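Long-range contacts in CRISPR/cas2 protein (Pyrococcus horikoshii OT3, PDB 6K2E), which probably acts in CRISPR adaptation, as a small dimeric Cas2 protein thought to bind nucleic acid: residues Trp30-Ser34 against Arg79-Pro83; Arg19-Leu23 against Arg54-Glu58. All coordinates share one frame; numbering follows the deposited sequence.

Contact 1 of 2, residues Trp30-Ser34 against Arg79-Pro83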
loop_
_atom_site.group_PDB
_atom_site.type_symbol
_atom_site.label_atom_id
_atom_site.label_comp_id
_atom_site.label_asym_id
_atom_site.label_seq_id
_atom_site.Cartn_x
_atom_site.Cartn_y
_atom_site.Cartn_z
ATOM N N TRP A 30 -7.729 -10.057 -0.126
ATOM C CA TRP A 30 -8.239 -8.693 -0.132
ATOM C C TRP A 30 -8.215 -8.119 1.276
ATOM O O TRP A 30 -8.945 -8.588 2.158
ATOM C CB TRP A 30 -9.648 -8.687 -0.700
ATOM C CG TRP A 30 -10.175 -7.360 -0.899
ATOM C CD1 TRP A 30 -9.465 -6.222 -1.105
ATOM C CD2 TRP A 30 -11.536 -7.000 -0.917
ATOM N NE1 TRP A 30 -10.297 -5.163 -1.254
ATOM C CE2 TRP A 30 -11.587 -5.614 -1.145
ATOM C CE3 TRP A 30 -12.733 -7.713 -0.773
ATOM C CZ2 TRP A 30 -12.786 -4.926 -1.232
ATOM C CZ3 TRP A 30 -13.937 -7.015 -0.858
ATOM C CH2 TRP A 30 -13.949 -5.644 -1.085
ATOM N N ARG A 31 -7.351 -7.128 1.497
ATOM C CA ARG A 31 -7.279 -6.461 2.793
ATOM C C ARG A 31 -8.391 -5.435 2.941
ATOM O O ARG A 31 -9.305 -5.596 3.757
ATOM C CB ARG A 31 -5.902 -5.793 2.954
ATOM C CG ARG A 31 -5.737 -4.810 4.113
ATOM C CD ARG A 31 -5.959 -5.491 5.437
ATOM N NE ARG A 31 -4.845 -6.351 5.797
ATOM C CZ ARG A 31 -4.841 -7.146 6.855
ATOM N NH1 ARG A 31 -5.900 -7.191 7.653
ATOM N NH2 ARG A 31 -3.772 -7.885 7.116
ATOM N N GLN A 32 -8.335 -4.391 2.127
ATOM C CA GLN A 32 -9.305 -3.324 2.107
ATOM C C GLN A 32 -9.152 -2.665 0.740
ATOM O O GLN A 32 -8.285 -3.046 -0.020
ATOM C CB GLN A 32 -9.023 -2.362 3.266
ATOM C CG GLN A 32 -10.204 -1.762 3.874
ATOM C CD GLN A 32 -9.908 -1.137 5.195
ATOM O OE1 GLN A 32 -10.051 0.072 5.355
ATOM N NE2 GLN A 32 -9.475 -1.954 6.166
ATOM N N ASN A 33 -9.784 -1.497 0.612
ATOM C CA ASN A 33 -10.343 -0.918 -0.604
ATOM C C ASN A 33 -9.638 -1.279 -1.910
ATOM O O ASN A 33 -10.217 -1.892 -2.818
ATOM C CB ASN A 33 -10.323 0.610 -0.437
ATOM C CG ASN A 33 -10.756 1.059 0.960
ATOM O OD1 ASN A 33 -9.925 1.187 1.861
ATOM N ND2 ASN A 33 -12.053 1.293 1.147
ATOM N N SER A 34 -8.358 -0.995 -1.975
ATOM C CA SER A 34 -7.612 -1.294 -3.183
ATOM C C SER A 34 -6.251 -1.898 -2.833
ATOM O O SER A 34 -5.307 -1.838 -3.632
ATOM C CB SER A 34 -7.519 -0.029 -4.037
ATOM O OG SER A 34 -6.321 0.021 -4.771
ATOM N N ARG A 79 -11.735 3.386 9.643
ATOM C CA ARG A 79 -12.569 2.199 9.483
ATOM C C ARG A 79 -11.723 0.979 9.139
ATOM O O ARG A 79 -10.947 0.996 8.179
ATOM C CB ARG A 79 -13.634 2.439 8.404
ATOM C CG ARG A 79 -14.423 1.193 8.006
ATOM C CD ARG A 79 -15.720 0.957 8.836
ATOM N NE ARG A 79 -16.701 0.170 8.071
ATOM C CZ ARG A 79 -17.083 -1.088 8.333
ATOM N NH1 ARG A 79 -16.588 -1.783 9.362
ATOM N NH2 ARG A 79 -17.973 -1.667 7.537
ATOM N N ASP A 80 -11.878 -0.081 9.932
ATOM C CA ASP A 80 -11.299 -1.389 9.634
ATOM C C ASP A 80 -12.402 -2.295 9.110
ATOM O O ASP A 80 -13.231 -2.776 9.881
ATOM C CB ASP A 80 -10.671 -1.998 10.882
ATOM C CG ASP A 80 -9.601 -3.017 10.564
ATOM O OD1 ASP A 80 -9.685 -3.673 9.507
ATOM O OD2 ASP A 80 -8.666 -3.170 11.383
ATOM N N LYS A 81 -12.402 -2.526 7.798
ATOM C CA LYS A 81 -13.358 -3.416 7.147
ATOM C C LYS A 81 -13.062 -4.897 7.394
ATOM O O LYS A 81 -13.896 -5.743 7.069
ATOM C CB LYS A 81 -13.443 -3.084 5.661
ATOM C CG LYS A 81 -14.263 -1.821 5.397
ATOM C CD LYS A 81 -13.615 -0.842 4.409
ATOM C CE LYS A 81 -14.429 0.425 4.177
ATOM N NZ LYS A 81 -14.705 0.685 2.725
ATOM N N SER A 82 -11.883 -5.233 7.898
ATOM C CA SER A 82 -11.500 -6.626 8.121
ATOM C C SER A 82 -12.150 -7.141 9.420
ATOM O O SER A 82 -12.067 -6.475 10.452
ATOM C CB SER A 82 -9.977 -6.751 8.216
ATOM O OG SER A 82 -9.381 -6.791 6.921
ATOM N N PRO A 83 -12.763 -8.334 9.372
ATOM C CA PRO A 83 -13.534 -8.776 10.556
ATOM C C PRO A 83 -12.628 -9.217 11.684
ATOM O O PRO A 83 -11.523 -9.718 11.472
ATOM C CB PRO A 83 -14.356 -9.959 10.013
ATOM C CG PRO A 83 -14.282 -9.849 8.493
ATOM C CD PRO A 83 -12.965 -9.198 8.209
#
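Q32 and K81 bury the most surface here, their aliphatic chains crossing at about a right angle, with Q32 CG 3.6 Å from K81 CD. Beyond CG the glutamine runs extended toward the loop. K81 places its CG beside its own backbone N (chi1 -77°) and bends at chi2, which lays its methylenes across the glutamine while its ammonium end heads toward N33. CG of the same lysine sits over one face of the R79 guanidinium. S82 fills the other end of the interface: its OG lies 3.4 Å from R31 O and 3.6 Å from R31 NH1, approaching the guanidinium obliquely; NE of the bent arginine is salt-bridged to E37. Within the loop, S82 N donates to D80 OD1 (3.1 Å, 150° at the hydrogen) on the anti side of the carboxylate, 28° out of its plane, closing an Asx turn. The second subunit closes in as well, its L63 packing on Q32 and its Y65 on R31. The contact thus joins this turn, just after strand 73-78, to a classic beta bulge formed by R31 and Q32 opposite a single residue of strand 35-41, on an outermost strand of this chain's ferredoxin-like Cas2 sheet.

Contact 2 of 2, residues Arg19-Leu23 against Arg54-Glu58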
loop_
_atom_site.group_PDB
_atom_site.type_symbol
_atom_site.label_atom_id
_atom_site.label_comp_id
_atom_site.label_asym_id
_atom_site.label_seq_id
_atom_site.Cartn_x
_atom_site.Cartn_y
_atom_site.Cartn_z
ATOM N N ARG A 19 -11.718 -5.523 -13.408
ATOM C CA ARG A 19 -10.799 -6.502 -13.952
ATOM C C ARG A 19 -9.537 -6.598 -13.111
ATOM O O ARG A 19 -9.062 -7.708 -12.858
ATOM C CB ARG A 19 -10.416 -6.119 -15.382
ATOM C CG ARG A 19 -11.558 -6.002 -16.357
ATOM C CD ARG A 19 -11.071 -5.515 -17.719
ATOM N NE ARG A 19 -10.222 -6.528 -18.334
ATOM C CZ ARG A 19 -9.272 -6.278 -19.235
ATOM N NH1 ARG A 19 -9.041 -5.026 -19.653
ATOM N NH2 ARG A 19 -8.557 -7.291 -19.721
ATOM N N VAL A 20 -9.085 -5.476 -12.541
ATOM C CA VAL A 20 -7.912 -5.501 -11.673
ATOM C C VAL A 20 -8.248 -6.170 -10.343
ATOM O O VAL A 20 -7.478 -7.000 -9.845
ATOM C CB VAL A 20 -7.358 -4.069 -11.483
ATOM C CG1 VAL A 20 -6.330 -4.002 -10.373
ATOM C CG2 VAL A 20 -6.706 -3.585 -12.744
ATOM N N HIS A 21 -9.438 -5.901 -9.799
ATOM C CA HIS A 21 -9.820 -6.456 -8.500
ATOM C C HIS A 21 -10.076 -7.961 -8.560
ATOM O O HIS A 21 -9.650 -8.696 -7.658
ATOM C CB HIS A 21 -11.053 -5.723 -7.966
ATOM C CG HIS A 21 -11.466 -6.140 -6.584
ATOM N ND1 HIS A 21 -12.381 -7.152 -6.350
ATOM C CD2 HIS A 21 -11.106 -5.666 -5.365
ATOM C CE1 HIS A 21 -12.550 -7.295 -5.046
ATOM N NE2 HIS A 21 -11.784 -6.409 -4.426
ATOM N N LYS A 22 -10.730 -8.445 -9.628
ATOM C CA LYS A 22 -11.012 -9.878 -9.747
ATOM C C LYS A 22 -9.729 -10.667 -9.968
ATOM O O LYS A 22 -9.542 -11.743 -9.378
ATOM C CB LYS A 22 -11.998 -10.140 -10.894
ATOM C CG LYS A 22 -13.458 -9.859 -10.547
ATOM C CD LYS A 22 -14.416 -10.427 -11.590
ATOM C CE LYS A 22 -15.879 -10.103 -11.248
ATOM N NZ LYS A 22 -16.190 -10.261 -9.793
ATOM N N LEU A 23 -8.809 -10.095 -10.751
ATOM C CA LEU A 23 -7.518 -10.718 -11.001
ATOM C C LEU A 23 -6.686 -10.806 -9.726
ATOM O O LEU A 23 -6.120 -11.876 -9.431
ATOM C CB LEU A 23 -6.783 -9.928 -12.081
ATOM C CG LEU A 23 -5.344 -10.335 -12.352
ATOM C CD1 LEU A 23 -5.281 -11.778 -12.845
ATOM C CD2 LEU A 23 -4.658 -9.366 -13.325
ATOM N N ARG A 54 -1.292 -6.612 -18.911
ATOM C CA ARG A 54 -2.178 -6.640 -20.060
ATOM C C ARG A 54 -3.505 -5.960 -19.782
ATOM O O ARG A 54 -4.248 -5.696 -20.729
ATOM C CB ARG A 54 -2.416 -8.092 -20.506
ATOM C CG ARG A 54 -1.118 -8.842 -20.843
ATOM C CD ARG A 54 -1.284 -10.066 -21.754
ATOM N NE ARG A 54 -2.335 -9.897 -22.756
ATOM C CZ ARG A 54 -2.177 -9.249 -23.908
ATOM N NH1 ARG A 54 -0.995 -8.735 -24.234
ATOM N NH2 ARG A 54 -3.195 -9.140 -24.753
ATOM N N ILE A 55 -3.774 -5.589 -18.537
ATOM C CA ILE A 55 -5.002 -4.893 -18.175
ATOM C C ILE A 55 -4.783 -3.392 -18.125
ATOM O O ILE A 55 -5.573 -2.627 -18.685
ATOM C CB ILE A 55 -5.542 -5.405 -16.822
ATOM C CG1 ILE A 55 -6.122 -6.808 -16.933
ATOM C CG2 ILE A 55 -6.617 -4.469 -16.298
ATOM C CD1 ILE A 55 -6.694 -7.311 -15.618
ATOM N N VAL A 56 -3.681 -2.970 -17.492
ATOM C CA VAL A 56 -3.450 -1.559 -17.221
ATOM C C VAL A 56 -3.133 -0.838 -18.522
ATOM O O VAL A 56 -2.447 -1.358 -19.416
ATOM C CB VAL A 56 -2.351 -1.354 -16.158
ATOM C CG1 VAL A 56 -2.785 -1.979 -14.840
ATOM C CG2 VAL A 56 -1.000 -1.874 -16.615
ATOM N N LYS A 57 -3.711 0.340 -18.658
ATOM C CA LYS A 57 -3.555 1.211 -19.802
ATOM C C LYS A 57 -3.577 2.624 -19.263
ATOM O O LYS A 57 -4.225 2.861 -18.242
ATOM C CB LYS A 57 -4.701 1.022 -20.824
ATOM C CG LYS A 57 -4.600 -0.217 -21.689
ATOM C CD LYS A 57 -5.951 -0.934 -21.888
ATOM C CE LYS A 57 -5.764 -2.448 -22.183
ATOM N NZ LYS A 57 -6.611 -3.315 -21.269
ATOM N N GLU A 58 -2.781 3.519 -19.870
ATOM C CA GLU A 58 -3.160 4.936 -20.005
ATOM C C GLU A 58 -3.273 5.647 -18.631
ATOM O O GLU A 58 -4.358 6.020 -18.184
ATOM C CB GLU A 58 -4.478 4.997 -20.814
ATOM C CG GLU A 58 -5.035 6.260 -21.364
ATOM C CD GLU A 58 -6.495 6.395 -20.939
ATOM O OE1 GLU A 58 -6.977 5.547 -20.149
ATOM O OE2 GLU A 58 -7.184 7.264 -21.497
#
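The middle of helix 17-27 faces the weakly bonded end of helix 42-55, the backbones coming nearest at V20 and I55, whose CA atoms are 7.1 Å apart. I55 fills the gap between them with three separate carbons. Its CG1, placed beside the backbone N (chi1 -72°), leads the chain out to CD1, which reaches L23 CD2 at 3.7 Å as the two side chains slide past each other in opposite directions. CG2 takes the other branch and meets V20 CG2, also at 3.7 Å. CG1 lies over one face of the R19 guanidinium, 3.7 Å from its plane and offset toward the rim; the arginine gets there by bending at chi3 (67°). K57 NZ comes 3.4 Å from R19 NH1 at the edge of that group, a like-charge pair; it turns instead to backbone oxygens, donating to I55 O at 2.9 Å and weakly to R54 O. Further inward L23 packs on L48 and L52, and V20 on Y10 of strand 3-11. Across the contact the attraction is therefore apolar, and no hydrogen bond links the segments; the carbonyl oxygens of R54 and I55 probably help offset the like charges of K57 and R19.

Overall arrangement
The contacts lie 20 Å apart between centres, each about 12 Å from the centre of the chain. Along the sequence their segments alternate: 19-23, 30-34, 54-58, then 79-83. Helix 17-27 runs almost directly into strand 29-32, and this connection brings the contacts together, W30 of contact 1 packing edge-to-face on H21 of contact 2. Contact 2 is buried and pairs the two helices beside the four-stranded antiparallel sheet, whereas contact 1 is a surface contact at one margin of that sheet. Contact 1 lies at the subunit interface; contact 2 belongs to the fold of the single chain, with just V56 near V77 of the second subunit.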